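Local coordinates for protein APL1 (Anopheles gambiae, PDB 3O6N) that is a leucine-rich repeat protein that probably works in a heterodimeric complex with LRIM1 to regulate complement-like immunity in the mosquito, at residues G135-T140 / L146-N151. Sequence-based numbering, arbitrary orientation.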
loop_
_atom_site.group_PDB
_atom_site.type_symbol
_atom_site.label_atom_id
_atom_site.label_comp_id
_atom_site.label_asym_id
_atom_site.label_seq_id
_atom_site.Cartn_x
_atom_site.Cartn_y
_atom_site.Cartn_z
ATOM N N GLY A 135 1.486 -21.091 -14.698
ATOM C CA GLY A 135 0.655 -20.785 -15.847
ATOM C C GLY A 135 -0.747 -20.311 -15.515
ATOM O O GLY A 135 -1.596 -20.213 -16.402
ATOM N N ILE A 136 -0.987 -20.000 -14.244
ATOM C CA ILE A 136 -2.322 -19.625 -13.789
ATOM C C ILE A 136 -2.928 -18.471 -14.599
ATOM O O ILE A 136 -4.123 -18.476 -14.895
ATOM C CB ILE A 136 -2.341 -19.296 -12.266
ATOM C CG1 ILE A 136 -3.775 -19.093 -11.774
ATOM C CG2 ILE A 136 -1.474 -18.076 -11.949
ATOM C CD1 ILE A 136 -4.640 -20.339 -11.863
ATOM N N PHE A 137 -2.104 -17.497 -14.972
ATOM C CA PHE A 137 -2.587 -16.337 -15.718
ATOM C C PHE A 137 -2.010 -16.275 -17.126
ATOM O O PHE A 137 -1.991 -15.210 -17.743
ATOM C CB PHE A 137 -2.230 -15.037 -14.996
ATOM C CG PHE A 137 -2.737 -14.962 -13.586
ATOM C CD1 PHE A 137 -4.057 -15.250 -13.288
ATOM C CD2 PHE A 137 -1.885 -14.597 -12.555
ATOM C CE1 PHE A 137 -4.520 -15.176 -11.988
ATOM C CE2 PHE A 137 -2.339 -14.519 -11.254
ATOM C CZ PHE A 137 -3.659 -14.811 -10.968
ATOM N N HIS A 138 -1.529 -17.405 -17.632
ATOM C CA HIS A 138 -0.921 -17.422 -18.958
ATOM C C HIS A 138 -1.945 -17.236 -20.074
ATOM O O HIS A 138 -1.587 -16.857 -21.188
ATOM C CB HIS A 138 -0.102 -18.699 -19.175
ATOM C CG HIS A 138 1.213 -18.696 -18.456
ATOM N ND1 HIS A 138 2.176 -19.661 -18.655
ATOM C CD2 HIS A 138 1.722 -17.841 -17.536
ATOM C CE1 HIS A 138 3.223 -19.402 -17.889
ATOM N NE2 HIS A 138 2.972 -18.304 -17.201
ATOM N N ASN A 139 -3.215 -17.489 -19.771
ATOM C CA ASN A 139 -4.277 -17.329 -20.756
ATOM C C ASN A 139 -5.259 -16.200 -20.440
ATOM O O ASN A 139 -6.381 -16.192 -20.944
ATOM C CB ASN A 139 -5.037 -18.649 -20.951
ATOM C CG ASN A 139 -4.141 -19.769 -21.445
ATOM O OD1 ASN A 139 -3.648 -19.734 -22.571
ATOM N ND2 ASN A 139 -3.933 -20.775 -20.605
ATOM N N THR A 140 -4.838 -15.251 -19.610
ATOM C CA THR A 140 -5.677 -14.100 -19.291
ATOM C C THR A 140 -4.951 -12.795 -19.612
ATOM O O THR A 140 -4.639 -12.017 -18.715
ATOM C CB THR A 140 -6.113 -14.100 -17.810
ATOM O OG1 THR A 140 -4.955 -14.037 -16.966
ATOM C CG2 THR A 140 -6.909 -15.364 -17.486
ATOM N N LEU A 146 -5.889 -7.149 -10.390
ATOM C CA LEU A 146 -5.770 -8.403 -9.649
ATOM C C LEU A 146 -5.506 -8.140 -8.174
ATOM O O LEU A 146 -4.599 -7.388 -7.825
ATOM C CB LEU A 146 -4.631 -9.257 -10.211
ATOM C CG LEU A 146 -4.293 -10.512 -9.401
ATOM C CD1 LEU A 146 -5.465 -11.491 -9.415
ATOM C CD2 LEU A 146 -3.035 -11.189 -9.935
ATOM N N SER A 147 -6.298 -8.768 -7.311
ATOM C CA SER A 147 -6.046 -8.714 -5.880
ATOM C C SER A 147 -5.916 -10.115 -5.294
ATOM O O SER A 147 -6.782 -10.975 -5.500
ATOM C CB SER A 147 -7.158 -7.961 -5.155
ATOM O OG SER A 147 -6.950 -8.033 -3.757
ATOM N N MET A 148 -4.821 -10.341 -4.575
ATOM C CA MET A 148 -4.634 -11.579 -3.824
ATOM C C MET A 148 -4.151 -11.255 -2.416
ATOM O O MET A 148 -3.465 -12.049 -1.780
ATOM C CB MET A 148 -3.666 -12.519 -4.540
ATOM C CG MET A 148 -4.195 -12.994 -5.887
ATOM S SD MET A 148 -3.156 -14.222 -6.707
ATOM C CE MET A 148 -1.626 -13.314 -6.929
ATOM N N SER A 149 -4.526 -10.077 -1.936
ATOM C CA SER A 149 -4.150 -9.653 -0.593
ATOM C C SER A 149 -4.781 -10.579 0.450
ATOM O O SER A 149 -5.749 -11.294 0.161
ATOM C CB SER A 149 -4.576 -8.205 -0.349
ATOM O OG SER A 149 -5.976 -8.055 -0.493
ATOM N N ASN A 150 -4.221 -10.573 1.654
ATOM C CA ASN A 150 -4.695 -11.443 2.727
ATOM C C ASN A 150 -4.757 -12.915 2.320
ATOM O O ASN A 150 -5.788 -13.581 2.456
ATOM C CB ASN A 150 -6.036 -10.963 3.279
ATOM C CG ASN A 150 -5.870 -9.979 4.428
ATOM O OD1 ASN A 150 -5.826 -8.766 4.227
ATOM N ND2 ASN A 150 -5.761 -10.506 5.637
ATOM N N ASN A 151 -3.643 -13.413 1.799
ATOM C CA ASN A 151 -3.474 -14.845 1.598
ATOM C C ASN A 151 -2.183 -15.306 2.259
ATOM O O ASN A 151 -1.648 -14.612 3.119
ATOM C CB ASN A 151 -3.519 -15.206 0.113
ATOM C CG ASN A 151 -4.941 -15.291 -0.416
ATOM O OD1 ASN A 151 -5.586 -16.337 -0.328
ATOM N ND2 ASN A 151 -5.441 -14.185 -0.956
#
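L146, on strand 145-147, meets the ring of F137 with its two methyls: CD2 comes within 3.6 Å of F137 CE2, while CD1 stays 4.1 Å from F137 CZ. The two side chains approach from opposite directions. With CG anti to the backbone N (chi1 172°), L146 extends toward the ring, and the methyls branching from CG meet its far end, CD2 obliquely. S147 alternates away from this interior, and its backbone bonds instead to L122 and L124 of the preceding turn. M148 again points inward; its sulfur SD lies near the ring plane, at the edge, 4.3 Å from F137 CZ, a loose apolar contact. Further on, N151 turns back on M148: ND2 donates to M148 O over 3.0 Å with an N-H...O angle of 157°, arriving 69° out of the carbonyl plane. N151 also bonds to the backbone of L124 and L129, consistent with the asparagine ladder of leucine-rich repeats, and N175 ND2 reaches M148 O from the following turn. On the other segment, I136 CG2 sits 3.5 Å above one face of the F137 ring, toward its rim, and L122 touches F137 too. The contact joins the loop between strands 121-123 and 145-147 to the latter strand and M148 just past it. Only carbon and sulfur meet, so burial and shape, without directional bonds, hold F137 here.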